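PDB 6EWJ: putative capsular polysaccharide biosynthesis protein from Streptococcus pneumoniae serotype 4, which probably acts as a pyridoxal-phosphate-dependent sugar aminotransferase in the biosynthesis of pneumococcal teichoic acid. Local coordinates for residues A[75-80]-A[98-103]; A[81-86]-A[131-136]. All coordinates share one frame; numbering follows the deposited sequence.

Contact 1. Residues A[75-80]-A[98-103]; sequences LEVGPG and THVGAT
Gly78 and Ala102 bring two loops backbone to backbone, and carbonyl oxygens rather than side chains make most of the first shell. No direct hydrogen bond joins the loops; their closest approaches are three weaker CA-H...O contacts. The Gly78 CA lies 3.3 Å from the O of Val100, the O of Gly78 receives the CA of Ala102, and the CA of Pro79 comes within 3.2 Å of the O of Gly101 (145° at the hydrogen). At its extended backbone angles a beta carbon on Gly78 would run into the CD of Pro79, so glycine suits the place. Pro79, which has no N-H to offer the Gly101 carbonyl, lays its CD 3.6 Å from the O of Val100.

Alongside this runs a small apolar seam. The CG1 of Val77, anti to the backbone N (chi1 172°), reaches the methyl of Ala102 at 3.7 Å, and that single methyl also touches the O of Gly78. Val100 turns its CG2 to the carbonyl of Val77, 3.4 Å from the O, and only loosely faces the CG1 of Val77. A water accepts from the N of Gly80, donates to the O of Gly101 at 3.0 Å and hydrogen-bonds the OG1 of Thr103.

Further out, the Asp81 carboxylate takes the N-H of Gly78. Val77 and Ala102 both rest on Val83 of strand 82-86, while His99 hydrogen-bonds and stacks against the second subunit, through Pro260 and Tyr262 of that chain. Both loops leave their helices through Schellman motifs, in which Glu76 and Gly101 take positive phi; at Gly101 a side chain would be jammed against the preceding carbonyl. The arrangement is thus a pairing of two helix-to-strand turns at one edge of an alpha/beta sheet, where successive helices give way to strands 82-86 and 103-107.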
loop_
_atom_site.group_PDB
_atom_site.type_symbol
_atom_site.label_atom_id
_atom_site.label_comp_id
_atom_site.label_asym_id
_atom_site.label_seq_id
_atom_site.Cartn_x
_atom_site.Cartn_y
_atom_site.Cartn_z
ATOM N N LEU A 75 4.376 8.772 -15.461
ATOM C CA LEU A 75 5.014 9.894 -16.169
ATOM C C LEU A 75 6.563 9.928 -16.125
ATOM O O LEU A 75 7.178 10.736 -16.831
ATOM C CB LEU A 75 4.446 11.210 -15.635
ATOM C CG LEU A 75 2.962 11.437 -15.904
ATOM C CD1 LEU A 75 2.507 12.680 -15.190
ATOM C CD2 LEU A 75 2.665 11.512 -17.406
ATOM N N GLU A 76 7.168 9.049 -15.324
ATOM C CA GLU A 76 8.621 9.005 -15.037
ATOM C C GLU A 76 9.201 10.356 -14.559
ATOM O O GLU A 76 10.308 10.725 -14.896
ATOM C CB GLU A 76 9.390 8.416 -16.211
ATOM C CG GLU A 76 8.979 6.977 -16.512
ATOM C CD GLU A 76 9.641 6.445 -17.751
ATOM O OE1 GLU A 76 9.305 6.936 -18.796
ATOM O OE2 GLU A 76 10.498 5.540 -17.734
ATOM N N VAL A 77 8.427 11.073 -13.772
ATOM C CA VAL A 77 8.891 12.289 -13.098
ATOM C C VAL A 77 9.882 11.810 -12.027
ATOM O O VAL A 77 9.561 10.904 -11.242
ATOM C CB VAL A 77 7.701 13.071 -12.469
ATOM C CG1 VAL A 77 8.148 14.232 -11.586
ATOM C CG2 VAL A 77 6.796 13.598 -13.561
ATOM N N GLY A 78 11.080 12.383 -12.009
ATOM C CA GLY A 78 12.086 11.993 -11.036
ATOM C C GLY A 78 13.119 13.073 -10.729
ATOM O O GLY A 78 12.807 14.274 -10.832
ATOM N N PRO A 79 14.331 12.654 -10.319
ATOM C CA PRO A 79 15.425 13.595 -10.003
ATOM C C PRO A 79 15.672 14.597 -11.116
ATOM O O PRO A 79 15.710 14.222 -12.284
ATOM C CB PRO A 79 16.627 12.673 -9.819
ATOM C CG PRO A 79 16.031 11.402 -9.299
ATOM C CD PRO A 79 14.740 11.256 -10.061
ATOM N N GLY A 80 15.779 15.867 -10.744
ATOM C CA GLY A 80 15.993 16.932 -11.711
ATOM C C GLY A 80 14.719 17.551 -12.265
ATOM O O GLY A 80 14.789 18.646 -12.811
ATOM N N THR A 98 8.482 14.122 -3.453
ATOM C CA THR A 98 9.777 13.768 -2.857
ATOM C C THR A 98 9.995 12.261 -2.984
ATOM O O THR A 98 11.143 11.815 -3.148
ATOM C CB THR A 98 9.922 14.237 -1.400
ATOM O OG1 THR A 98 9.016 13.522 -0.564
ATOM C CG2 THR A 98 9.636 15.741 -1.279
ATOM N N HIS A 99 8.924 11.474 -2.935
ATOM C CA HIS A 99 9.052 10.028 -3.085
ATOM C C HIS A 99 9.694 9.594 -4.377
ATOM O O HIS A 99 10.525 8.666 -4.379
ATOM C CB HIS A 99 7.729 9.309 -2.954
ATOM C CG HIS A 99 7.127 9.402 -1.591
ATOM N ND1 HIS A 99 5.903 8.849 -1.289
ATOM C CD2 HIS A 99 7.576 9.981 -0.447
ATOM C CE1 HIS A 99 5.607 9.095 -0.029
ATOM N NE2 HIS A 99 6.592 9.822 0.495
ATOM N N VAL A 100 9.356 10.262 -5.475
ATOM C CA VAL A 100 9.931 9.934 -6.774
ATOM C C VAL A 100 11.241 10.660 -7.031
ATOM O O VAL A 100 11.869 10.491 -8.069
ATOM C CB VAL A 100 8.920 10.202 -7.930
ATOM C CG1 VAL A 100 7.669 9.424 -7.702
ATOM C CG2 VAL A 100 8.619 11.700 -8.086
ATOM N N GLY A 101 11.649 11.506 -6.083
ATOM C CA GLY A 101 12.912 12.207 -6.144
ATOM C C GLY A 101 12.898 13.518 -6.899
ATOM O O GLY A 101 13.949 14.052 -7.166
ATOM N N ALA A 102 11.716 13.995 -7.274
ATOM C CA ALA A 102 11.550 15.279 -7.919
ATOM C C ALA A 102 11.580 16.409 -6.881
ATOM O O ALA A 102 11.547 16.173 -5.678
ATOM C CB ALA A 102 10.236 15.330 -8.689
ATOM N N THR A 103 11.645 17.634 -7.379
ATOM C CA THR A 103 11.725 18.829 -6.555
ATOM C C THR A 103 10.368 19.507 -6.477
ATOM O O THR A 103 9.830 19.949 -7.506
ATOM C CB THR A 103 12.761 19.807 -7.116
ATOM O OG1 THR A 103 13.998 19.123 -7.301
ATOM C CG2 THR A 103 12.995 20.988 -6.138
HETATM O O HOH W 1 14.984 16.732 -7.841
#

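Contact 2. Residues A[81-86]-A[131-136]; sequences DEVIVP and VIIPVE
Val83 stands beside Val131 on neighbouring parallel strands. From CB, 4.1 Å from the O of Val131, the branch to follow is CG1, set anti to the backbone N (chi1 -179°). That methyl meets the O of Val131 at 3.6 Å, then the CG1 of Val131 at 3.9 Å and the CD1 of Ile133 at 3.7 Å, the isoleucine crossing it at a slant. Valine's two branches let it face the neighbouring strand with CG1 and the preceding loop with CG2.

The backbones are joined through Ile84. Its N donates to the O of Val131 at 2.9 Å, and its O accepts the N of Ile133 at 2.8 Å with a nearly straight N-H...O angle of 169°. Ile84 and Ile132 occupy the opposite face of the sheet from Val83 and Val131.

The CG1 of Val85 lies 4.0 Å from the CB of Ile133, the two side chains side by side and pointing the same way. Pro86 has no N-H to continue the ladder, and its CD abuts the O of Ile133 at 3.1 Å; that buried oxygen has no hydrogen-bond partner. Pro86 CG meets the CG1 of Val135, close to His179 and Tyr351, which bind pyridoxal phosphate in another structure of this protein; the cofactor is absent from this chain. The arrangement is characteristic of the mixed, largely parallel central sheet of PLP-dependent aminotransferases, with strand ends leading toward the cofactor site.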
loop_
_atom_site.group_PDB
_atom_site.type_symbol
_atom_site.label_atom_id
_atom_site.label_comp_id
_atom_site.label_asym_id
_atom_site.label_seq_id
_atom_site.Cartn_x
_atom_site.Cartn_y
_atom_site.Cartn_z
ATOM N N ASP A 81 13.570 16.883 -12.127
ATOM C CA ASP A 81 12.272 17.448 -12.525
ATOM C C ASP A 81 11.630 18.255 -11.392
ATOM O O ASP A 81 11.849 17.969 -10.218
ATOM C CB ASP A 81 11.278 16.357 -12.920
ATOM C CG ASP A 81 11.757 15.503 -14.084
ATOM O OD1 ASP A 81 12.331 16.047 -15.029
ATOM O OD2 ASP A 81 11.529 14.290 -14.037
ATOM N N GLU A 82 10.843 19.265 -11.763
ATOM C CA GLU A 82 10.061 20.081 -10.830
ATOM C C GLU A 82 8.564 19.781 -10.956
ATOM O O GLU A 82 8.044 19.464 -12.055
ATOM C CB GLU A 82 10.324 21.561 -11.064
ATOM C CG GLU A 82 11.743 21.959 -10.662
ATOM C CD GLU A 82 12.112 23.377 -11.009
ATOM O OE1 GLU A 82 11.309 24.091 -11.678
ATOM O OE2 GLU A 82 13.220 23.788 -10.594
ATOM N N VAL A 83 7.896 19.757 -9.809
ATOM C CA VAL A 83 6.446 19.563 -9.759
ATOM C C VAL A 83 5.853 20.664 -8.948
ATOM O O VAL A 83 6.231 20.863 -7.801
ATOM C CB VAL A 83 6.014 18.222 -9.121
ATOM C CG1 VAL A 83 4.492 18.086 -9.128
ATOM C CG2 VAL A 83 6.667 17.081 -9.836
ATOM N N ILE A 84 4.903 21.367 -9.536
ATOM C CA ILE A 84 4.296 22.490 -8.872
ATOM C C ILE A 84 3.078 22.050 -8.056
ATOM O O ILE A 84 2.205 21.331 -8.553
ATOM C CB ILE A 84 3.910 23.592 -9.886
ATOM C CG1 ILE A 84 5.177 24.309 -10.341
ATOM C CG2 ILE A 84 2.932 24.557 -9.273
ATOM C CD1 ILE A 84 5.026 25.275 -11.487
ATOM N N VAL A 85 3.006 22.539 -6.831
ATOM C CA VAL A 85 1.893 22.299 -5.943
ATOM C C VAL A 85 1.512 23.606 -5.235
ATOM O O VAL A 85 2.365 24.457 -5.030
ATOM C CB VAL A 85 2.196 21.279 -4.847
ATOM C CG1 VAL A 85 2.464 19.939 -5.469
ATOM C CG2 VAL A 85 3.400 21.675 -3.969
ATOM N N PRO A 86 0.245 23.736 -4.808
ATOM C CA PRO A 86 -0.067 24.882 -3.965
ATOM C C PRO A 86 0.594 24.829 -2.612
ATOM O O PRO A 86 0.852 23.735 -2.089
ATOM C CB PRO A 86 -1.587 24.813 -3.821
ATOM C CG PRO A 86 -2.089 23.861 -4.880
ATOM C CD PRO A 86 -0.940 22.915 -5.093
ATOM N N VAL A 131 4.968 18.683 -14.103
ATOM C CA VAL A 131 3.622 18.415 -13.606
ATOM C C VAL A 131 3.152 19.569 -12.745
ATOM O O VAL A 131 3.951 20.186 -12.017
ATOM C CB VAL A 131 3.560 17.119 -12.772
ATOM C CG1 VAL A 131 2.234 16.971 -12.045
ATOM C CG2 VAL A 131 3.777 15.900 -13.648
ATOM N N ILE A 132 1.867 19.867 -12.840
ATOM C CA ILE A 132 1.196 20.763 -11.932
ATOM C C ILE A 132 0.136 19.923 -11.225
ATOM O O ILE A 132 -0.636 19.195 -11.886
ATOM C CB ILE A 132 0.530 21.948 -12.656
ATOM C CG1 ILE A 132 1.583 22.789 -13.351
ATOM C CG2 ILE A 132 -0.235 22.822 -11.651
ATOM C CD1 ILE A 132 1.063 23.755 -14.388
ATOM N N ILE A 133 0.088 20.041 -9.894
ATOM C CA ILE A 133 -0.936 19.386 -9.064
ATOM C C ILE A 133 -1.877 20.412 -8.363
ATOM O O ILE A 133 -1.640 20.775 -7.207
ATOM C CB ILE A 133 -0.303 18.416 -7.991
ATOM C CG1 ILE A 133 0.742 17.485 -8.631
ATOM C CG2 ILE A 133 -1.406 17.583 -7.297
ATOM C CD1 ILE A 133 1.426 16.507 -7.657
ATOM N N PRO A 134 -2.954 20.861 -9.040
ATOM C CA PRO A 134 -3.996 21.575 -8.325
ATOM C C PRO A 134 -4.718 20.668 -7.317
ATOM O O PRO A 134 -4.861 19.454 -7.584
ATOM C CB PRO A 134 -4.988 21.971 -9.451
ATOM C CG PRO A 134 -4.315 21.643 -10.752
ATOM C CD PRO A 134 -3.393 20.501 -10.404
ATOM N N VAL A 135 -5.208 21.255 -6.230
ATOM C CA VAL A 135 -6.055 20.552 -5.297
ATOM C C VAL A 135 -7.477 21.083 -5.333
ATOM O O VAL A 135 -7.710 22.314 -5.282
ATOM C CB VAL A 135 -5.501 20.595 -3.853
ATOM C CG1 VAL A 135 -5.385 21.996 -3.302
ATOM C CG2 VAL A 135 -6.352 19.788 -2.899
ATOM N N GLU A 136 -8.427 20.170 -5.386
ATOM C CA GLU A 136 -9.811 20.526 -5.519
ATOM C C GLU A 136 -10.362 20.614 -4.086
ATOM O O GLU A 136 -11.120 19.783 -3.602
ATOM C CB GLU A 136 -10.584 19.541 -6.397
ATOM C CG GLU A 136 -9.848 18.964 -7.583
ATOM C CD GLU A 136 -9.398 19.954 -8.646
ATOM O OE1 GLU A 136 -9.649 21.183 -8.562
ATOM O OE2 GLU A 136 -8.732 19.459 -9.595
#

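In the fold
From the N terminus, the chain leaves helix 64-74 through 75-80 and enters strand 82-86 at once, so the first halves of both contacts are continuous. It then runs through helix 92-99 to 98-103, where contact 1 closes a short loop and strand 103-107 begins. Only after helix 118-124 does strand 129-132 arrive and close contact 2, a much longer loop. The two closures therefore cross along the sequence. In space, strand 82-86 lies between 103-107 and 129-132: Thr103 probably hydrogen-bonds Asp81 and Val83 through the backbone. Together the contacts tie the helix-to-strand turns at the sheet's edge to its interior.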